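Local coordinates for RimK-related lysine biosynthesis protein (Thermococcus kodakarensis, PDB 5K2M) that probably acts as an ATP-dependent, magnesium-requiring ligase of the LysX subfamily in amino-acid biosynthesis, and binds ADP and magnesium, at residues A[216-219]-A[225-228]; A[228-231]-A[236-239]. All coordinates share one frame; numbering follows the deposited sequence.

Interaction 1 (A[216-219]-A[225-228]); sequences KAWE and ALAI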
ATOM      1  N   LYS A 216     -19.873 -53.882  -0.706  1.00 48.80           N
ATOM      2  CA  LYS A 216     -19.513 -53.360  -2.029  1.00 50.29           C
ATOM      3  C   LYS A 216     -19.893 -51.890  -2.184  1.00 47.32           C
ATOM      4  O   LYS A 216     -19.139 -51.113  -2.758  1.00 46.05           O
ATOM      5  CB  LYS A 216     -20.163 -54.183  -3.146  1.00 52.89           C
ATOM      6  CG  LYS A 216     -19.396 -55.440  -3.540  1.00 56.71           C
ATOM      7  CD  LYS A 216     -20.256 -56.323  -4.435  1.00 61.09           C
ATOM      8  CE  LYS A 216     -19.453 -57.397  -5.156  1.00 65.92           C
ATOM      9  NZ  LYS A 216     -18.792 -56.850  -6.379  1.00 68.04           N
ATOM     10  N   ALA A 217     -21.063 -51.516  -1.675  1.00 45.77           N
ATOM     11  CA  ALA A 217     -21.480 -50.118  -1.678  1.00 43.43           C
ATOM     12  C   ALA A 217     -20.493 -49.270  -0.881  1.00 43.89           C
ATOM     13  O   ALA A 217     -20.109 -48.183  -1.311  1.00 43.10           O
ATOM     14  CB  ALA A 217     -22.879 -49.976  -1.102  1.00 42.10           C
ATOM     15  N   TRP A 218     -20.085 -49.766   0.284  1.00 42.76           N
ATOM     16  CA  TRP A 218     -19.091 -49.073   1.100  1.00 42.74           C
ATOM     17  C   TRP A 218     -17.751 -48.925   0.370  1.00 43.78           C
ATOM     18  O   TRP A 218     -17.087 -47.895   0.501  1.00 40.50           O
ATOM     19  CB  TRP A 218     -18.880 -49.811   2.427  1.00 43.00           C
ATOM     20  CG  TRP A 218     -17.860 -49.162   3.322  1.00 43.39           C
ATOM     21  CD1 TRP A 218     -18.110 -48.334   4.360  1.00 43.35           C
ATOM     22  CD2 TRP A 218     -16.434 -49.294   3.249  1.00 44.87           C
ATOM     23  NE1 TRP A 218     -16.938 -47.939   4.945  1.00 43.40           N
ATOM     24  CE2 TRP A 218     -15.890 -48.498   4.269  1.00 44.39           C
ATOM     25  CE3 TRP A 218     -15.563 -50.000   2.411  1.00 46.30           C
ATOM     26  CZ2 TRP A 218     -14.509 -48.393   4.492  1.00 44.91           C
ATOM     27  CZ3 TRP A 218     -14.191 -49.894   2.632  1.00 47.30           C
ATOM     28  CH2 TRP A 218     -13.683 -49.098   3.667  1.00 45.29           C
ATOM     29  N   GLU A 219     -17.356 -49.967  -0.375  1.00 44.61           N
ATOM     30  CA  GLU A 219     -16.085 -49.985  -1.123  1.00 45.66           C
ATOM     31  C   GLU A 219     -16.074 -48.990  -2.288  1.00 44.42           C
ATOM     32  O   GLU A 219     -15.016 -48.521  -2.693  1.00 44.68           O
ATOM     33  CB  GLU A 219     -15.739 -51.416  -1.596  1.00 47.33           C
ATOM     34  CG  GLU A 219     -15.229 -52.273  -0.440  1.00 50.75           C
ATOM     35  CD  GLU A 219     -15.087 -53.762  -0.724  1.00 54.67           C
ATOM     36  OE1 GLU A 219     -15.556 -54.269  -1.768  1.00 58.29           O
ATOM     37  OE2 GLU A 219     -14.506 -54.440   0.146  1.00 58.86           O
ATOM     38  N   ALA A 225     -17.707 -44.586   8.107  1.00 40.20           N
ATOM     39  CA  ALA A 225     -18.806 -45.314   8.699  1.00 39.28           C
ATOM     40  C   ALA A 225     -20.071 -44.874   7.983  1.00 39.46           C
ATOM     41  O   ALA A 225     -20.410 -43.697   8.012  1.00 38.30           O
ATOM     42  CB  ALA A 225     -18.890 -44.983  10.159  1.00 38.61           C
ATOM     43  N   LEU A 226     -20.740 -45.811   7.321  1.00 38.62           N
ATOM     44  CA  LEU A 226     -21.887 -45.497   6.479  1.00 40.64           C
ATOM     45  C   LEU A 226     -23.119 -46.305   6.846  1.00 40.49           C
ATOM     46  O   LEU A 226     -23.044 -47.520   7.056  1.00 39.17           O
ATOM     47  CB  LEU A 226     -21.551 -45.737   4.995  1.00 41.19           C
ATOM     48  CG  LEU A 226     -20.550 -44.785   4.325  1.00 41.64           C
ATOM     49  CD1 LEU A 226     -20.273 -45.247   2.901  1.00 42.62           C
ATOM     50  CD2 LEU A 226     -21.022 -43.334   4.335  1.00 42.11           C
ATOM     51  N   ALA A 227     -24.256 -45.612   6.914  1.00 40.62           N
ATOM     52  CA  ALA A 227     -25.556 -46.267   6.918  1.00 40.95           C
ATOM     53  C   ALA A 227     -26.051 -46.279   5.494  1.00 40.31           C
ATOM     54  O   ALA A 227     -26.190 -45.236   4.872  1.00 40.06           O
ATOM     55  CB  ALA A 227     -26.537 -45.536   7.809  1.00 42.35           C
ATOM     56  N   ILE A 228     -26.320 -47.470   4.993  1.00 39.80           N
ATOM     57  CA  ILE A 228     -26.667 -47.670   3.609  1.00 40.59           C
ATOM     58  C   ILE A 228     -28.144 -48.044   3.521  1.00 39.80           C
ATOM     59  O   ILE A 228     -28.633 -48.804   4.356  1.00 39.41           O
ATOM     60  CB  ILE A 228     -25.779 -48.775   3.014  1.00 42.97           C
ATOM     61  CG1 ILE A 228     -24.305 -48.398   3.226  1.00 42.85           C
ATOM     62  CG2 ILE A 228     -26.098 -48.973   1.530  1.00 44.30           C
ATOM     63  CD1 ILE A 228     -23.342 -49.545   3.107  1.00 44.60           C
TER

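Interaction 2 (A[228-231]-A[236-239]); sequences IDIF and GLLV. With MG (magnesium ion), chain Q; ADP (adenosine-5'-diphosphate), chain O.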
ATOM      1  N   ILE A 228     -26.320 -47.470   4.993  1.00 39.80           N
ATOM      2  CA  ILE A 228     -26.667 -47.670   3.609  1.00 40.59           C
ATOM      3  C   ILE A 228     -28.144 -48.044   3.521  1.00 39.80           C
ATOM      4  O   ILE A 228     -28.633 -48.804   4.356  1.00 39.41           O
ATOM      5  CB  ILE A 228     -25.779 -48.775   3.014  1.00 42.97           C
ATOM      6  CG1 ILE A 228     -24.305 -48.398   3.226  1.00 42.85           C
ATOM      7  CG2 ILE A 228     -26.098 -48.973   1.530  1.00 44.30           C
ATOM      8  CD1 ILE A 228     -23.342 -49.545   3.107  1.00 44.60           C
ATOM      9  N   ASP A 229     -28.845 -47.474   2.536  1.00 38.99           N
ATOM     10  CA  ASP A 229     -30.260 -47.786   2.264  1.00 40.56           C
ATOM     11  C   ASP A 229     -30.403 -48.655   1.014  1.00 40.65           C
ATOM     12  O   ASP A 229     -29.971 -48.256  -0.064  1.00 39.62           O
ATOM     13  CB  ASP A 229     -31.064 -46.517   2.009  1.00 41.41           C
ATOM     14  CG  ASP A 229     -31.115 -45.586   3.207  1.00 43.20           C
ATOM     15  OD1 ASP A 229     -30.254 -45.681   4.103  1.00 44.65           O
ATOM     16  OD2 ASP A 229     -32.029 -44.731   3.232  1.00 45.05           O
ATOM     17  N   ILE A 230     -31.051 -49.810   1.156  1.00 40.17           N
ATOM     18  CA  ILE A 230     -31.192 -50.771   0.064  1.00 41.75           C
ATOM     19  C   ILE A 230     -32.681 -51.058  -0.201  1.00 42.35           C
ATOM     20  O   ILE A 230     -33.478 -51.100   0.733  1.00 42.35           O
ATOM     21  CB  ILE A 230     -30.413 -52.070   0.397  1.00 42.87           C
ATOM     22  CG1 ILE A 230     -28.905 -51.793   0.389  1.00 44.42           C
ATOM     23  CG2 ILE A 230     -30.738 -53.184  -0.586  1.00 44.41           C
ATOM     24  CD1 ILE A 230     -28.058 -52.869   1.048  1.00 45.51           C
ATOM     25  N   PHE A 231     -33.047 -51.224  -1.475  1.00 42.33           N
ATOM     26  CA  PHE A 231     -34.413 -51.590  -1.860  1.00 43.38           C
ATOM     27  C   PHE A 231     -34.474 -52.990  -2.449  1.00 45.39           C
ATOM     28  O   PHE A 231     -33.637 -53.358  -3.275  1.00 46.85           O
ATOM     29  CB  PHE A 231     -34.967 -50.667  -2.949  1.00 43.18           C
ATOM     30  CG  PHE A 231     -35.032 -49.205  -2.582  1.00 41.85           C
ATOM     31  CD1 PHE A 231     -34.938 -48.768  -1.273  1.00 40.10           C
ATOM     32  CD2 PHE A 231     -35.231 -48.261  -3.588  1.00 41.37           C
ATOM     33  CE1 PHE A 231     -35.028 -47.429  -0.971  1.00 40.98           C
ATOM     34  CE2 PHE A 231     -35.318 -46.915  -3.294  1.00 42.41           C
ATOM     35  CZ  PHE A 231     -35.216 -46.496  -1.978  1.00 42.03           C
ATOM     36  N   GLY A 236     -34.207 -57.572  -8.126  1.00 53.08           N
ATOM     37  CA  GLY A 236     -33.216 -57.791  -7.081  1.00 52.60           C
ATOM     38  C   GLY A 236     -32.937 -56.538  -6.267  1.00 50.93           C
ATOM     39  O   GLY A 236     -33.652 -55.528  -6.365  1.00 49.63           O
ATOM     40  N   LEU A 237     -31.878 -56.608  -5.473  1.00 48.78           N
ATOM     41  CA  LEU A 237     -31.526 -55.538  -4.553  1.00 49.07           C
ATOM     42  C   LEU A 237     -30.884 -54.351  -5.277  1.00 45.66           C
ATOM     43  O   LEU A 237     -30.099 -54.527  -6.206  1.00 46.42           O
ATOM     44  CB  LEU A 237     -30.593 -56.065  -3.463  1.00 50.42           C
ATOM     45  CG  LEU A 237     -31.158 -57.219  -2.629  1.00 52.82           C
ATOM     46  CD1 LEU A 237     -30.082 -57.754  -1.695  1.00 54.65           C
ATOM     47  CD2 LEU A 237     -32.390 -56.794  -1.846  1.00 52.38           C
ATOM     48  N   LEU A 238     -31.243 -53.146  -4.849  1.00 42.77           N
ATOM     49  CA  LEU A 238     -30.679 -51.917  -5.403  1.00 42.73           C
ATOM     50  C   LEU A 238     -30.227 -51.033  -4.252  1.00 41.65           C
ATOM     51  O   LEU A 238     -30.921 -50.935  -3.230  1.00 41.98           O
ATOM     52  CB  LEU A 238     -31.727 -51.154  -6.228  1.00 42.20           C
ATOM     53  CG  LEU A 238     -32.549 -51.951  -7.242  1.00 43.73           C
ATOM     54  CD1 LEU A 238     -33.845 -51.238  -7.587  1.00 42.94           C
ATOM     55  CD2 LEU A 238     -31.728 -52.234  -8.496  1.00 45.50           C
ATOM     56  N   VAL A 239     -29.082 -50.381  -4.427  1.00 40.78           N
ATOM     57  CA  VAL A 239     -28.592 -49.432  -3.442  1.00 40.49           C
ATOM     58  C   VAL A 239     -29.182 -48.072  -3.774  1.00 40.58           C
ATOM     59  O   VAL A 239     -29.060 -47.602  -4.892  1.00 40.16           O
ATOM     60  CB  VAL A 239     -27.060 -49.351  -3.432  1.00 40.68           C
ATOM     61  CG1 VAL A 239     -26.598 -48.335  -2.391  1.00 41.57           C
ATOM     62  CG2 VAL A 239     -26.470 -50.723  -3.145  1.00 41.64           C
TER
HETATM   63 MG    MG Q 303     -32.662 -42.827   3.416  1.00 37.02          MG
HETATM   64  PB  ADP O 301     -33.569 -39.738   2.735  1.00 39.40           P
HETATM   65  O1B ADP O 301     -33.823 -40.945   3.595  1.00 38.60           O
HETATM   66  O2B ADP O 301     -34.530 -38.597   2.970  1.00 35.17           O
HETATM   67  O3B ADP O 301     -32.142 -39.251   2.706  1.00 37.34           O
HETATM   68  PA  ADP O 301     -34.139 -41.679   0.664  1.00 36.71           P
HETATM   69  O1A ADP O 301     -33.468 -42.710   1.549  1.00 38.17           O
HETATM   70  O2A ADP O 301     -33.744 -41.704  -0.777  1.00 32.63           O
HETATM   71  O3A ADP O 301     -33.935 -40.188   1.223  1.00 36.49           O
HETATM   72  O5' ADP O 301     -35.730 -41.859   0.746  1.00 33.36           O
HETATM   73  C5' ADP O 301     -36.388 -42.073   1.975  1.00 32.34           C
HETATM   74  C4' ADP O 301     -37.281 -43.299   1.874  1.00 33.10           C
HETATM   75  O4' ADP O 301     -38.258 -43.094   0.847  1.00 31.75           O
HETATM   76  C3' ADP O 301     -36.561 -44.594   1.533  1.00 32.87           C
HETATM   77  O3' ADP O 301     -36.098 -45.274   2.710  1.00 32.72           O
HETATM   78  C2' ADP O 301     -37.652 -45.363   0.812  1.00 31.13           C
HETATM   79  O2' ADP O 301     -38.538 -46.013   1.720  1.00 30.90           O
HETATM   80  C1' ADP O 301     -38.451 -44.293   0.106  1.00 31.29           C
HETATM   81  N9  ADP O 301     -37.951 -44.104  -1.263  1.00 31.00           N
HETATM   82  C8  ADP O 301     -36.997 -43.234  -1.654  1.00 31.58           C
HETATM   83  N7  ADP O 301     -36.756 -43.323  -2.974  1.00 31.45           N
HETATM   84  C5  ADP O 301     -37.569 -44.288  -3.441  1.00 30.78           C
HETATM   85  C6  ADP O 301     -37.846 -44.881  -4.748  1.00 29.16           C
HETATM   86  N6  ADP O 301     -37.179 -44.462  -5.845  1.00 28.90           N
HETATM   87  N1  ADP O 301     -38.779 -45.853  -4.803  1.00 28.90           N
HETATM   88  C2  ADP O 301     -39.446 -46.280  -3.722  1.00 29.36           C
HETATM   89  N3  ADP O 301     -39.252 -45.789  -2.499  1.00 29.48           N
HETATM   90  C4  ADP O 301     -38.348 -44.805  -2.307  1.00 30.68           C
HETATM   91  O   HOH W   1     -34.396 -43.868   4.151  1.00 42.68           O

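Interaction 1 (A[216-219]-A[225-228])
Ala217 and Trp218 meet Leu226 and Ile228 in a buried, wholly apolar helix-on-sheet contact of the ATP-grasp fold, where the end of helix 208-219 lies against the start of strand 225-233. No hydrogen bond joins the two segments, and they bury a modest 184 Å² between them. The CA atoms of Trp218 and Leu226 come no nearer than 7.0 Å, the spacing of elements held apart by side chains. Leu226 and Ile228, two apart along the strand, both direct CB toward the helix; backbone hydrogen bonds to Val176 and Ser174, respectively, tie them into the antiparallel sheet. The first torsion of Trp218 sets CG opposite the backbone N (chi1 180°) and turns the CD1 corner of the indole, not its six-membered ring, to the strand. Its side chain crosses that of Leu226 at about a right angle, with the methyl CD1 of Leu226 approaching ring atom CD1 of Trp218 obliquely at 4.0 Å. The ring is also pinned at its polar end: NE1 donates to the carbonyl O of Gly224, in the short connection between helix and strand, while CG of Glu219 lies at the ring edge, in its plane. Leu226 also packs on Leu76 and Ala80 of helix 74-80. Nearer the middle of the strand, Ile228 reaches the helix through its outermost carbon, CD1, which lies 4.3 Å from both the methyl CB of Ala217 and the backbone N of Trp218.

Interaction 2 (A[228-231]-A[236-239])
Beside Leu238, Phe231 sets its CG next to its own backbone N (chi1 -60°), and Asp229, two residues back, does nearly the same (chi1 -63°), carrying the ring and the carboxylate to the nucleotide. Two backbone hydrogen bonds hold the strands there: Phe231 N to Leu238 O, 2.8 Å and almost straight at 169°, and Leu238 N to Phe231 O, 2.9 Å. The neighbouring non-hydrogen-bonded pair is Ile230 with Val239. On their face, CG2 of Ile228 meets Val239 CG1 at 4.0 Å, and CG2 of Ile230 touches Leu237 CB at 4.1 Å. On the nucleotide face, Asp229 OD2 binds magnesium at 2.0 Å, alongside ADP O1A and O1B, a water and Glu241; Arg173 grips OD1 and Arg187 OD2, fixing the carboxylate's rotation. Phe231 lies obliquely to the adenine, its CE2 3.5 Å from ADP C5, while CE1 reaches the ribose. An alanine in place of Phe231 would probably open a gap beside the base and ribose and let the adenine shift. This antiparallel hairpin, apolar on the face of Ile230 and Val239 and metal-binding on that of Asp229, belongs to the ATP-grasp nucleotide site.

Both interactions are buried and share Ile228, the residue on which interaction 1 ends and interaction 2 begins along strand 225-233. That side chain serves both, giving CD1 to the helix and CG2 to the neighbouring strand. Interaction 1 sets a helix on the sheet through side chains alone; interaction 2 joins two strands within it and adds backbone hydrogen bonds. Their apolar parts are continuous, since CB of Ala217 lies 4.2 Å from Val239 CG2. The chemistry divides by face: Leu226, Ile228 and Ile230 look to the helix side, whereas Asp229 and Phe231 turn to the other, so the metal and nucleotide chemistry belongs to interaction 2, while the polar bond of Trp218 in interaction 1 goes to Gly224, outside both segments.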